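Local atomic coordinates of 1H-3-hydroxy-4-oxoquinoline 2,4-dioxygenase (Pseudomonas putida, PDB entry 3IBT), a protein that cleaves the heterocyclic ring of 3-hydroxy-1H-quinolin-4-one with molecular oxygen, without any cofactor, giving N-formylanthranilate and carbon monoxide. Residues Gly145-Ser148 against Phe149-Trp153; Glu184-Ala187 against Asn188-Trp192. One frame throughout, in Å; residues are numbered along the deposited sequence.

Interaction 1 (Gly145-Ser148 against Phe149-Trp153)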
loop_
_atom_site.group_PDB
_atom_site.type_symbol
_atom_site.label_atom_id
_atom_site.label_comp_id
_atom_site.label_asym_id
_atom_site.label_seq_id
_atom_site.Cartn_x
_atom_site.Cartn_y
_atom_site.Cartn_z
ATOM N N GLY A 145 11.804 0.846 17.295
ATOM C CA GLY A 145 10.381 0.766 16.926
ATOM C C GLY A 145 10.231 0.335 15.493
ATOM O O GLY A 145 9.356 -0.475 15.168
ATOM N N ARG A 146 11.082 0.884 14.629
ATOM C CA ARG A 146 11.223 0.352 13.283
ATOM C C ARG A 146 11.509 -1.141 13.368
ATOM O O ARG A 146 10.862 -1.917 12.696
ATOM C CB ARG A 146 12.352 1.043 12.505
ATOM C CG ARG A 146 13.272 0.035 11.772
ATOM C CD ARG A 146 14.546 0.644 11.294
ATOM N NE ARG A 146 14.227 1.758 10.409
ATOM C CZ ARG A 146 15.074 2.740 10.103
ATOM N NH1 ARG A 146 16.326 2.751 10.585
ATOM N NH2 ARG A 146 14.665 3.709 9.296
ATOM N N GLN A 147 12.480 -1.530 14.197
ATOM C CA GLN A 147 12.984 -2.894 14.190
ATOM C C GLN A 147 11.900 -3.827 14.663
ATOM O O GLN A 147 11.797 -4.945 14.189
ATOM C CB GLN A 147 14.204 -3.034 15.087
ATOM C CG GLN A 147 14.938 -4.333 14.889
ATOM C CD GLN A 147 15.552 -4.396 13.533
ATOM O OE1 GLN A 147 16.376 -3.562 13.193
ATOM N NE2 GLN A 147 15.150 -5.377 12.732
ATOM N N SER A 148 11.083 -3.348 15.589
ATOM C CA SER A 148 10.021 -4.148 16.143
ATOM C C SER A 148 9.105 -4.756 15.068
ATOM O O SER A 148 8.889 -5.970 15.054
ATOM C CB SER A 148 9.196 -3.314 17.081
ATOM O OG SER A 148 8.040 -4.069 17.394
ATOM N N PHE A 149 8.580 -3.892 14.194
ATOM C CA PHE A 149 7.852 -4.278 12.990
ATOM C C PHE A 149 8.615 -5.298 12.135
ATOM O O PHE A 149 8.065 -6.353 11.782
ATOM C CB PHE A 149 7.516 -3.048 12.127
ATOM C CG PHE A 149 6.278 -2.301 12.570
ATOM C CD1 PHE A 149 6.379 -1.007 13.087
ATOM C CD2 PHE A 149 5.020 -2.893 12.479
ATOM C CE1 PHE A 149 5.258 -0.321 13.508
ATOM C CE2 PHE A 149 3.877 -2.210 12.909
ATOM C CZ PHE A 149 3.990 -0.934 13.408
ATOM N N PHE A 150 9.870 -4.991 11.799
ATOM C CA PHE A 150 10.660 -5.892 10.959
ATOM C C PHE A 150 10.637 -7.312 11.478
ATOM O O PHE A 150 10.318 -8.226 10.734
ATOM C CB PHE A 150 12.108 -5.456 10.879
ATOM C CG PHE A 150 12.345 -4.181 10.093
ATOM C CD1 PHE A 150 11.331 -3.565 9.366
ATOM C CD2 PHE A 150 13.622 -3.615 10.052
ATOM C CE1 PHE A 150 11.589 -2.387 8.630
ATOM C CE2 PHE A 150 13.878 -2.460 9.321
ATOM C CZ PHE A 150 12.859 -1.849 8.610
ATOM N N ASP A 151 10.977 -7.494 12.753
ATOM C CA ASP A 151 11.039 -8.824 13.349
ATOM C C ASP A 151 9.707 -9.525 13.084
ATOM O O ASP A 151 9.658 -10.722 12.750
ATOM C CB ASP A 151 11.314 -8.737 14.857
ATOM C CG ASP A 151 12.768 -8.311 15.188
ATOM O OD1 ASP A 151 13.689 -9.155 15.075
ATOM O OD2 ASP A 151 12.998 -7.141 15.598
ATOM N N GLU A 152 8.633 -8.749 13.197
ATOM C CA GLU A 152 7.287 -9.243 12.993
ATOM C C GLU A 152 7.015 -9.497 11.511
ATOM O O GLU A 152 6.861 -10.641 11.083
ATOM C CB GLU A 152 6.272 -8.256 13.555
ATOM C CG GLU A 152 4.824 -8.689 13.293
ATOM C CD GLU A 152 3.808 -7.717 13.896
ATOM O OE1 GLU A 152 3.929 -7.397 15.110
ATOM O OE2 GLU A 152 2.891 -7.274 13.155
ATOM N N TRP A 153 6.953 -8.422 10.739
ATOM C CA TRP A 153 6.777 -8.497 9.297
ATOM C C TRP A 153 7.560 -9.629 8.612
ATOM O O TRP A 153 7.023 -10.325 7.702
ATOM C CB TRP A 153 7.138 -7.144 8.691
ATOM C CG TRP A 153 6.106 -6.064 8.991
ATOM C CD1 TRP A 153 4.833 -6.253 9.466
ATOM C CD2 TRP A 153 6.249 -4.651 8.786
ATOM N NE1 TRP A 153 4.179 -5.053 9.578
ATOM C CE2 TRP A 153 5.016 -4.048 9.166
ATOM C CE3 TRP A 153 7.284 -3.839 8.310
ATOM C CZ2 TRP A 153 4.802 -2.658 9.111
ATOM C CZ3 TRP A 153 7.065 -2.467 8.238
ATOM C CH2 TRP A 153 5.836 -1.889 8.643
#
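Asp151 N donates to Gln147 O at 3.0 Å, nearly straight at the hydrogen (170°), an i to i+4 backbone bond of alpha-helix 142-154. The helix belongs to the cap that this alpha/beta-hydrolase fold inserts between strands 115-119 and 207-212. The neighbouring bonds, Phe150 N to Arg146 O and Glu152 N to Ser148 O, are both weak.

The side chains meet around the Phe150 ring. Arg146 runs alongside it, pointing the same way, and its aliphatic part does the touching: Arg146 CG sits over a face, 4.0 Å from the centroid of the Phe150 ring, in a CH-pi contact. Arg146 CD follows, 3.7 Å from Phe150 CE2. Further out the guanidinium plane comes within 5° of the ring plane. Gln147 reaches the same ring differently. Its CG is anti to the backbone N (chi1 -168°), and the bend at chi2 turns the amide back across Phe150, bringing Gln147 NE2 to the ring edge, 3.6 Å from Phe150 CD2. The amide and ring planes stand 78° apart, so the two side chains cross at about a right angle.

Phe149 and Ser148 look toward the rest of the cap. Phe149 packs on Gln132 and Leu133 of helix 127-135 and on Trp178, while the Ser148 hydroxyl is hydrogen-bonded to Gln132. One turn on from Phe149, Trp153, a probable substrate-binding residue, stacks on the ring of His244. Phe149 CD1 lies 3.7 Å from Gly145 O, one turn back.

Interaction 2 (Glu184-Ala187 against Asn188-Trp192)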
loop_
_atom_site.group_PDB
_atom_site.type_symbol
_atom_site.label_atom_id
_atom_site.label_comp_id
_atom_site.label_asym_id
_atom_site.label_seq_id
_atom_site.Cartn_x
_atom_site.Cartn_y
_atom_site.Cartn_z
ATOM N N GLU A 184 1.176 9.362 10.979
ATOM C CA GLU A 184 0.115 9.350 10.015
ATOM C C GLU A 184 -0.751 8.146 10.092
ATOM O O GLU A 184 -1.967 8.283 10.050
ATOM C CB GLU A 184 0.645 9.543 8.613
ATOM C CG GLU A 184 1.151 10.943 8.451
ATOM C CD GLU A 184 0.122 11.955 8.890
ATOM O OE1 GLU A 184 -1.080 11.775 8.571
ATOM O OE2 GLU A 184 0.521 12.926 9.562
ATOM N N ILE A 185 -0.129 6.977 10.208
ATOM C CA ILE A 185 -0.871 5.733 10.294
ATOM C C ILE A 185 -1.724 5.788 11.557
ATOM O O ILE A 185 -2.957 5.511 11.537
ATOM C CB ILE A 185 0.080 4.506 10.345
ATOM C CG1 ILE A 185 0.900 4.361 9.048
ATOM C CG2 ILE A 185 -0.717 3.210 10.652
ATOM C CD1 ILE A 185 2.066 3.373 9.133
ATOM N N GLU A 186 -1.042 6.189 12.637
ATOM C CA GLU A 186 -1.672 6.398 13.918
ATOM C C GLU A 186 -2.851 7.312 13.703
ATOM O O GLU A 186 -3.966 6.917 13.965
ATOM C CB GLU A 186 -0.707 6.987 14.944
ATOM C CG GLU A 186 -0.889 6.403 16.357
ATOM C CD GLU A 186 -0.063 7.105 17.466
ATOM O OE1 GLU A 186 0.530 8.197 17.236
ATOM O OE2 GLU A 186 -0.037 6.560 18.604
ATOM N N ALA A 187 -2.631 8.512 13.188
ATOM C CA ALA A 187 -3.762 9.422 12.916
ATOM C C ALA A 187 -5.009 8.741 12.231
ATOM O O ALA A 187 -6.167 8.919 12.691
ATOM C CB ALA A 187 -3.293 10.614 12.127
ATOM N N ASN A 188 -4.775 7.946 11.179
ATOM C CA ASN A 188 -5.869 7.364 10.409
ATOM C C ASN A 188 -6.685 6.379 11.239
ATOM O O ASN A 188 -7.920 6.380 11.207
ATOM C CB ASN A 188 -5.342 6.675 9.161
ATOM C CG ASN A 188 -4.614 7.611 8.233
ATOM O OD1 ASN A 188 -5.165 8.612 7.813
ATOM N ND2 ASN A 188 -3.370 7.294 7.917
ATOM N N TYR A 189 -6.005 5.542 11.996
ATOM C CA TYR A 189 -6.755 4.648 12.868
ATOM C C TYR A 189 -7.686 5.375 13.821
ATOM O O TYR A 189 -8.819 4.937 14.019
ATOM C CB TYR A 189 -5.830 3.711 13.614
ATOM C CG TYR A 189 -5.426 2.567 12.735
ATOM C CD1 TYR A 189 -4.319 2.668 11.925
ATOM C CD2 TYR A 189 -6.183 1.403 12.688
ATOM C CE1 TYR A 189 -3.956 1.637 11.120
ATOM C CE2 TYR A 189 -5.814 0.369 11.886
ATOM C CZ TYR A 189 -4.696 0.504 11.102
ATOM O OH TYR A 189 -4.320 -0.504 10.265
ATOM N N ARG A 190 -7.204 6.511 14.344
ATOM C CA ARG A 190 -7.909 7.359 15.314
ATOM C C ARG A 190 -9.073 8.039 14.669
ATOM O O ARG A 190 -10.048 8.333 15.316
ATOM C CB ARG A 190 -6.984 8.452 15.822
ATOM C CG ARG A 190 -5.744 7.943 16.495
ATOM C CD ARG A 190 -5.739 8.159 18.033
ATOM N NE ARG A 190 -4.391 7.930 18.564
ATOM C CZ ARG A 190 -3.326 8.716 18.312
ATOM N NH1 ARG A 190 -3.398 9.827 17.536
ATOM N NH2 ARG A 190 -2.158 8.381 18.845
ATOM N N THR A 191 -8.960 8.318 13.380
ATOM C CA THR A 191 -10.045 8.960 12.664
ATOM C C THR A 191 -11.175 7.973 12.354
ATOM O O THR A 191 -12.346 8.254 12.615
ATOM C CB THR A 191 -9.480 9.623 11.401
ATOM O OG1 THR A 191 -8.512 10.589 11.821
ATOM C CG2 THR A 191 -10.572 10.298 10.537
ATOM N N TRP A 192 -10.803 6.809 11.825
ATOM C CA TRP A 192 -11.753 5.915 11.174
ATOM C C TRP A 192 -12.052 4.725 12.025
ATOM O O TRP A 192 -13.078 4.039 11.832
ATOM C CB TRP A 192 -11.179 5.451 9.859
ATOM C CG TRP A 192 -10.928 6.583 8.905
ATOM C CD1 TRP A 192 -9.732 7.135 8.591
ATOM C CD2 TRP A 192 -11.916 7.307 8.161
ATOM N NE1 TRP A 192 -9.909 8.178 7.699
ATOM C CE2 TRP A 192 -11.239 8.300 7.418
ATOM C CE3 TRP A 192 -13.318 7.210 8.052
ATOM C CZ2 TRP A 192 -11.896 9.184 6.574
ATOM C CZ3 TRP A 192 -13.980 8.092 7.204
ATOM C CH2 TRP A 192 -13.261 9.073 6.477
#
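Residues Glu184-Ala187 and Asn188-Trp192 form the last turns of alpha-helix 175-192, a cap helix of the alpha/beta-hydrolase fold, and successive i to i+4 backbone bonds join them. Asn188 N binds Glu184 O at 3.0 Å, and Tyr189 N binds Ile185 O; Arg190 N to Glu186 O is the longest of these bonds at 3.3 Å. Ala187 O is gripped twice by one residue, by Thr191 N at 2.9 Å in the carbonyl plane and by Thr191 OG1 from above it. With chi1 at -60°, OG1 stands beside its own backbone N and can fold back onto that carbonyl.

On the buried side Ile185 and Tyr189 lie side by side, and Ile185 CG2 touches Tyr189 CE1 (3.6 Å). The Tyr189 hydroxyl bonds to Leu122 O, and Trp99 and Phe129 meet its ring edge-to-face, so the hydroxyl is bonded and the ring is packed by two aromatic neighbours.

Glu186 and the exposed Arg190 are modelled as a salt bridge, Glu186 OE2 to Arg190 NH2, though NH2 is placed with less certainty. The other carboxylate oxygen, Glu186 OE1, accepts a hydrogen bond from Gln137 NE2.

Both interactions lie in the cap, on helices 142-154 and 175-192, with centres 19 Å apart and nearest atoms about 6 Å apart. They do not touch, but Trp178, earlier on the helix of interaction 2, packs against Arg146 and Phe149 of interaction 1, and Leu133 of helix 127-135 is shared by Phe149, Ile185 and Glu186. Each borders the probable active site. Measured between side chains, Phe149 of interaction 1 is about 7 Å from His244, the likely proton donor/acceptor, and Arg146 about 6 Å from Cys31. In interaction 2, Glu184 is about 4 Å from Trp30 and Ile185 about 6 Å from Ser95. Cys31, Trp30 and Ser95 are probable substrate-binding residues.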